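Local coordinates for pyruvate carboxylase protein (Rhizobium etli, PDB 2QF7) that is a multidomain biotin-dependent carboxylase uniting ATP-grasp, TIM-barrel and biotin-carrier modules in one long chain, with four such chains in the assembly, at residues Asn883-Asp888 and Glu946-Lys951; Val930-Gly935 and Ser942-Ala947; Ala1049-Ala1052 and Met1058-Val1061. All coordinates share one frame; numbering follows the deposited sequence.

Interaction 1: Asn883-Asp888 and Glu946-Lys951; sequences NQMFGD and EALQKK
Leu948 projects from helix 946-953 into the angle between Met885 and Phe886, and its two methyl branches divide the work. CD2 lies obliquely against the phenyl ring, 3.6 Å from Phe886 CD1, and also reaches the thioether chain, 4.0 Å from Met885 CG. CD1 touches the far part of the methionine, 4.1 Å from Met885 SD and as far from Met885 CE. The Met885 and Leu948 side chains cross nearly at right angles. Met885 runs extended from its backbone, CG anti to N (chi1 177°), then bends at the sulfur (chi3 75°), which brings CE over one face of the Phe886 ring near its rim. The backbone takes part as well, with Met885 O 3.8 Å from Leu948 CD2. All of this happens where helix 872-885 ends in a Schellman motif: Asp888 N donates to Asn883 O (2.8 Å) and Gly887 N to Gln884 O (2.9 Å), with Gly887 at a positive phi of 108°. A side-chain bond spans the same turn, Asn883 ND2 reaching Asp888 OD1 at 3.0 Å in its own amide plane but from above the carboxylate plane. Further out, Val916 of helix 913-917 touches both Met885 and Leu948, while Met902 of helix 895-909 packs on Met885 and Phe886. Lys951 donates through NZ to the carbonyls of Val916, Ser918 and Arg921.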
# COMPACT_ATOMS: atom_id res chain seq x y z
N ASN A 883 -52.45 15.61 3.97
CA ASN A 883 -52.79 16.66 4.91
C ASN A 883 -54.31 16.86 5.05
O ASN A 883 -54.86 16.90 6.17
CB ASN A 883 -52.14 18.00 4.49
CG ASN A 883 -52.63 19.14 5.37
OD1 ASN A 883 -52.44 19.09 6.59
ND2 ASN A 883 -53.30 20.13 4.77
N GLN A 884 -55.02 16.94 3.92
CA GLN A 884 -56.47 17.11 3.94
C GLN A 884 -57.16 15.87 4.51
O GLN A 884 -58.15 15.98 5.25
CB GLN A 884 -57.04 17.41 2.54
CG GLN A 884 -56.68 18.81 1.95
CD GLN A 884 -57.18 20.00 2.78
OE1 GLN A 884 -58.19 19.93 3.49
NE2 GLN A 884 -56.43 21.10 2.72
N MET A 885 -56.65 14.70 4.18
CA MET A 885 -57.17 13.43 4.72
C MET A 885 -57.14 13.37 6.26
O MET A 885 -58.07 12.85 6.89
CB MET A 885 -56.42 12.24 4.12
CG MET A 885 -56.86 10.90 4.69
SD MET A 885 -55.92 9.55 3.97
CE MET A 885 -54.38 9.76 4.85
N PHE A 886 -56.06 13.87 6.85
CA PHE A 886 -55.89 13.99 8.31
C PHE A 886 -56.75 15.10 8.92
O PHE A 886 -56.80 15.25 10.14
CB PHE A 886 -54.41 14.21 8.66
CG PHE A 886 -53.54 13.00 8.44
CD1 PHE A 886 -53.85 11.79 9.07
CD2 PHE A 886 -52.39 13.07 7.65
CE1 PHE A 886 -53.06 10.65 8.88
CE2 PHE A 886 -51.57 11.95 7.47
CZ PHE A 886 -51.94 10.72 8.10
N GLY A 887 -57.45 15.86 8.07
CA GLY A 887 -58.38 16.89 8.55
C GLY A 887 -57.87 18.31 8.34
O GLY A 887 -58.55 19.28 8.76
N ASP A 888 -56.70 18.44 7.67
CA ASP A 888 -56.02 19.71 7.42
C ASP A 888 -55.37 20.18 8.72
O ASP A 888 -56.01 20.82 9.57
CB ASP A 888 -56.94 20.79 6.79
CG ASP A 888 -56.16 22.00 6.27
OD1 ASP A 888 -54.90 22.01 6.39
OD2 ASP A 888 -56.81 22.94 5.74
N GLU A 946 -62.72 10.11 12.01
CA GLU A 946 -63.10 8.88 12.68
C GLU A 946 -62.85 7.62 11.84
O GLU A 946 -62.29 6.63 12.35
CB GLU A 946 -64.57 8.92 13.14
CG GLU A 946 -64.83 9.89 14.33
CD GLU A 946 -66.31 9.93 14.71
OE1 GLU A 946 -67.10 9.18 14.11
OE2 GLU A 946 -66.69 10.72 15.60
N ALA A 947 -63.26 7.64 10.58
CA ALA A 947 -63.11 6.44 9.71
C ALA A 947 -61.65 6.05 9.44
O ALA A 947 -61.28 4.88 9.51
CB ALA A 947 -63.89 6.61 8.39
N LEU A 948 -60.82 7.04 9.12
CA LEU A 948 -59.39 6.82 9.02
C LEU A 948 -58.80 6.28 10.32
O LEU A 948 -58.03 5.31 10.31
CB LEU A 948 -58.69 8.12 8.61
CG LEU A 948 -57.16 8.21 8.57
CD1 LEU A 948 -56.64 7.40 7.39
CD2 LEU A 948 -56.72 9.67 8.48
N GLN A 949 -59.13 6.92 11.45
CA GLN A 949 -58.54 6.49 12.72
C GLN A 949 -58.94 5.04 13.05
O GLN A 949 -58.09 4.23 13.41
CB GLN A 949 -58.88 7.50 13.84
CG GLN A 949 -58.81 7.04 15.29
CD GLN A 949 -59.44 8.09 16.20
OE1 GLN A 949 -60.65 8.21 16.26
NE2 GLN A 949 -58.60 8.87 16.86
N LYS A 950 -60.21 4.71 12.86
CA LYS A 950 -60.69 3.34 13.10
C LYS A 950 -59.95 2.33 12.22
O LYS A 950 -59.50 1.28 12.71
CB LYS A 950 -62.20 3.23 12.84
CG LYS A 950 -62.85 2.01 13.50
CD LYS A 950 -64.37 1.90 13.14
CE LYS A 950 -65.08 1.02 14.18
NZ LYS A 950 -66.53 0.67 13.89
N LYS A 951 -59.83 2.63 10.93
CA LYS A 951 -59.14 1.72 10.02
C LYS A 951 -57.70 1.48 10.45
O LYS A 951 -57.27 0.33 10.56
CB LYS A 951 -59.17 2.24 8.58
CG LYS A 951 -58.56 1.25 7.59
CD LYS A 951 -58.86 1.66 6.19
CE LYS A 951 -58.01 0.88 5.21
NZ LYS A 951 -58.26 1.37 3.83

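Interaction 2: Val930-Gly935 and Ser942-Ala947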
# COMPACT_ATOMS: atom_id res chain seq x y z
N VAL A 930 -50.20 5.55 12.74
CA VAL A 930 -50.96 4.85 13.76
C VAL A 930 -50.83 5.60 15.08
O VAL A 930 -51.83 5.86 15.72
CB VAL A 930 -50.54 3.36 13.93
CG1 VAL A 930 -51.37 2.67 15.07
CG2 VAL A 930 -50.70 2.60 12.61
N SER A 931 -49.61 5.97 15.45
CA SER A 931 -49.33 6.63 16.72
C SER A 931 -49.99 8.01 16.80
O SER A 931 -50.51 8.39 17.85
CB SER A 931 -47.82 6.71 16.92
OG SER A 931 -47.49 7.62 17.93
N MET A 932 -49.93 8.78 15.71
CA MET A 932 -50.61 10.07 15.65
C MET A 932 -52.13 9.94 15.82
O MET A 932 -52.75 10.67 16.60
CB MET A 932 -50.31 10.80 14.33
CG MET A 932 -50.91 12.19 14.32
SD MET A 932 -50.39 13.22 12.96
CE MET A 932 -51.43 12.50 11.71
N LEU A 933 -52.74 9.02 15.08
CA LEU A 933 -54.19 8.85 15.17
C LEU A 933 -54.59 8.28 16.53
O LEU A 933 -55.70 8.56 17.03
CB LEU A 933 -54.70 7.97 14.02
CG LEU A 933 -54.54 8.60 12.61
CD1 LEU A 933 -54.65 7.49 11.58
CD2 LEU A 933 -55.63 9.66 12.35
N LYS A 934 -53.69 7.51 17.14
CA LYS A 934 -53.90 7.00 18.50
C LYS A 934 -54.02 8.15 19.53
O LYS A 934 -54.78 8.04 20.50
CB LYS A 934 -52.76 6.08 18.93
CG LYS A 934 -53.00 5.43 20.32
CD LYS A 934 -51.78 4.61 20.72
CE LYS A 934 -51.99 3.82 22.03
NZ LYS A 934 -50.70 3.14 22.37
N GLY A 935 -53.19 9.18 19.36
CA GLY A 935 -53.22 10.37 20.20
C GLY A 935 -51.87 10.83 20.73
O GLY A 935 -51.80 11.81 21.46
N SER A 942 -60.12 19.86 15.74
CA SER A 942 -61.24 19.17 15.17
C SER A 942 -61.36 17.73 15.68
O SER A 942 -62.33 17.08 15.39
CB SER A 942 -61.04 19.14 13.64
OG SER A 942 -62.17 18.53 13.04
N GLY A 943 -60.35 17.22 16.40
CA GLY A 943 -60.20 15.78 16.61
C GLY A 943 -59.68 15.14 15.32
O GLY A 943 -59.56 15.83 14.30
N TRP A 944 -59.36 13.85 15.37
CA TRP A 944 -58.92 13.05 14.20
C TRP A 944 -60.11 12.48 13.43
O TRP A 944 -61.10 12.07 14.06
CB TRP A 944 -58.04 11.88 14.66
CG TRP A 944 -56.80 12.39 15.30
CD1 TRP A 944 -56.44 12.27 16.60
CD2 TRP A 944 -55.76 13.17 14.66
NE1 TRP A 944 -55.24 12.92 16.83
CE2 TRP A 944 -54.80 13.48 15.65
CE3 TRP A 944 -55.57 13.64 13.35
CZ2 TRP A 944 -53.65 14.23 15.38
CZ3 TRP A 944 -54.42 14.40 13.08
CH2 TRP A 944 -53.47 14.69 14.10
N PRO A 945 -60.03 12.44 12.07
CA PRO A 945 -61.14 11.84 11.28
C PRO A 945 -61.45 10.41 11.71
O PRO A 945 -60.53 9.58 11.74
CB PRO A 945 -60.61 11.88 9.84
CG PRO A 945 -59.71 13.08 9.83
CD PRO A 945 -58.97 12.97 11.19
N GLU A 946 -62.72 10.11 12.01
CA GLU A 946 -63.10 8.88 12.68
C GLU A 946 -62.85 7.62 11.84
O GLU A 946 -62.29 6.63 12.35
CB GLU A 946 -64.57 8.92 13.14
CG GLU A 946 -64.83 9.89 14.33
CD GLU A 946 -66.31 9.93 14.71
OE1 GLU A 946 -67.10 9.18 14.11
OE2 GLU A 946 -66.69 10.72 15.60
N ALA A 947 -63.26 7.64 10.58
CA ALA A 947 -63.11 6.44 9.71
C ALA A 947 -61.65 6.05 9.44
O ALA A 947 -61.28 4.88 9.51
CB ALA A 947 -63.89 6.61 8.39
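Leu933 O accepts a hydrogen bond from Gln949 NE2 and also borders the indole of Trp944, with Trp944 CD1 3.8 Å from Leu933 O. The neighbouring carbonyl comes nearer the ring: Met932 O stands 3.2 Å above the indole plane of Trp944, toward its rim, on the face that Leu933 CA also covers. From there Met932 O is 3.4 Å from Trp944 NE1 at an angle too poor for a hydrogen bond; the weak bond of that N-H goes to Gly938 O in the connecting loop. The six-membered ring meets the methionine chain, which crosses the tryptophan at about a right angle. Met932 CG is 3.6 Å from Trp944 CZ2, and the fold of the chain at chi3 (78°) turns Met932 CE back to 3.8 Å from Trp944 CZ3. Between these carbons Met932 SD makes an oblique Met-aromatic contact, 4.5 Å from the centroid of the Trp944 six-membered ring and 48° off its normal. Leu933 supplies one methyl at the root of the indole, CD2 lying 4.0 Å from Trp944 CB. The contact joins the end of helix 927-934 to the start of helix 946-953 across the loop between them, with Pro945 at the N-cap of the second helix. Across these segments the indole is therefore probably held by packing and the Met-aromatic contact, its N-H being engaged only weakly, in the loop.

Interaction 3: Ala1049-Ala1052 and Met1058-Val1061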
# COMPACT_ATOMS: atom_id res chain seq x y z
N ALA A 1049 4.24 11.18 9.33
CA ALA A 1049 4.31 9.95 8.50
C ALA A 1049 3.20 9.02 8.93
O ALA A 1049 2.73 9.09 10.07
CB ALA A 1049 5.69 9.22 8.68
N VAL A 1050 2.76 8.16 8.02
CA VAL A 1050 1.75 7.13 8.30
C VAL A 1050 2.34 5.83 7.80
O VAL A 1050 2.76 5.78 6.64
CB VAL A 1050 0.40 7.43 7.55
CG1 VAL A 1050 -0.58 6.29 7.73
CG2 VAL A 1050 -0.21 8.72 8.04
N SER A 1051 2.42 4.81 8.66
CA SER A 1051 3.02 3.56 8.28
C SER A 1051 2.09 2.72 7.42
O SER A 1051 0.89 2.98 7.34
CB SER A 1051 3.39 2.75 9.53
OG SER A 1051 2.26 2.08 10.10
N ALA A 1052 2.65 1.68 6.81
CA ALA A 1052 1.86 0.58 6.26
C ALA A 1052 1.19 -0.13 7.44
O ALA A 1052 1.68 -0.06 8.58
CB ALA A 1052 2.78 -0.39 5.49
N MET A 1058 -2.63 -2.93 12.50
CA MET A 1058 -2.52 -1.58 13.06
C MET A 1058 -1.69 -0.65 12.17
O MET A 1058 -0.67 -1.05 11.59
CB MET A 1058 -1.89 -1.62 14.46
CG MET A 1058 -2.54 -2.56 15.47
SD MET A 1058 -4.28 -2.13 15.79
CE MET A 1058 -4.17 -0.74 16.94
N VAL A 1059 -2.14 0.60 12.07
CA VAL A 1059 -1.38 1.61 11.36
C VAL A 1059 -0.80 2.56 12.42
O VAL A 1059 -1.52 2.97 13.33
CB VAL A 1059 -2.28 2.33 10.33
CG1 VAL A 1059 -1.62 3.57 9.73
CG2 VAL A 1059 -2.71 1.34 9.20
N THR A 1060 0.49 2.88 12.32
CA THR A 1060 1.13 3.91 13.18
C THR A 1060 1.17 5.27 12.48
O THR A 1060 1.62 5.37 11.35
CB THR A 1060 2.54 3.47 13.58
OG1 THR A 1060 2.46 2.20 14.21
CG2 THR A 1060 3.23 4.48 14.48
N VAL A 1061 0.58 6.30 13.12
CA VAL A 1061 0.70 7.67 12.65
C VAL A 1061 1.78 8.29 13.53
O VAL A 1061 1.71 8.20 14.76
CB VAL A 1061 -0.66 8.44 12.72
CG1 VAL A 1061 -0.52 9.90 12.27
CG2 VAL A 1061 -1.69 7.74 11.84
O HOH W 1 1.68 -0.16 12.65
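A beta hairpin of strands 1041-1050 and 1058-1065 opens toward its turn here, within a four-stranded antiparallel sheet that packs on helix 483-497, consistent with the central allosteric domain of pyruvate carboxylases. Val1050 and Val1061 form a non-hydrogen-bonded antiparallel pair, their side chains lying side by side on the same face of the sheet, CG2 to CG2 4.2 Å. The other branch of Val1050 leans toward the turn, Val1050 CG1 meeting Val1059 CG1, two residues before Val1061, at 3.5 Å. Val1059 and Val1061 both touch Val496 of the helix. Past this pair, Ser1051 N donates to Thr1060 O (2.9 Å), almost straight at 169°. The return bond uses the side chain: Thr1060 N donates to Ser1051 OG, also at 2.9 Å. With chi1 at 80°, the hydroxyl sits between its own backbone N and carbonyl carbon, facing the partner strand. Ser1051 OG in turn donates to Ala1052 O (2.7 Å) from above the carbonyl plane. A water links the two segments, donating to Met1058 O (2.7 Å), lying 2.9 Å from Thr1060 OG1 and reaching Ser1051 OG only weakly. The serine hydroxyl thus takes the acceptor place of a strand carbonyl, and the amide of Thr1060 stays bonded although the strands diverge here.

Overall arrangement
Interactions 1 and 2 form one continuous piece of core, their centres about 6 Å apart, both using helix 946-953 and sharing Glu946 and Ala947. Phe886 CD1 of interaction 1 is 3.6 Å from Met932 CE of interaction 2, and Pro945, which opens the shared helix, rests on the Schellman turn with CG 3.4 Å from Met885 O. Interaction 3 is remote and later in the chain: its centre is about 60 Å from that of interaction 1 and about 58 Å from that of interaction 2, with no touch. The first two thus belong to the helical conserved carboxylase region, the third to a separate sheet. None includes the carboxylated Lys729 of the barrel region.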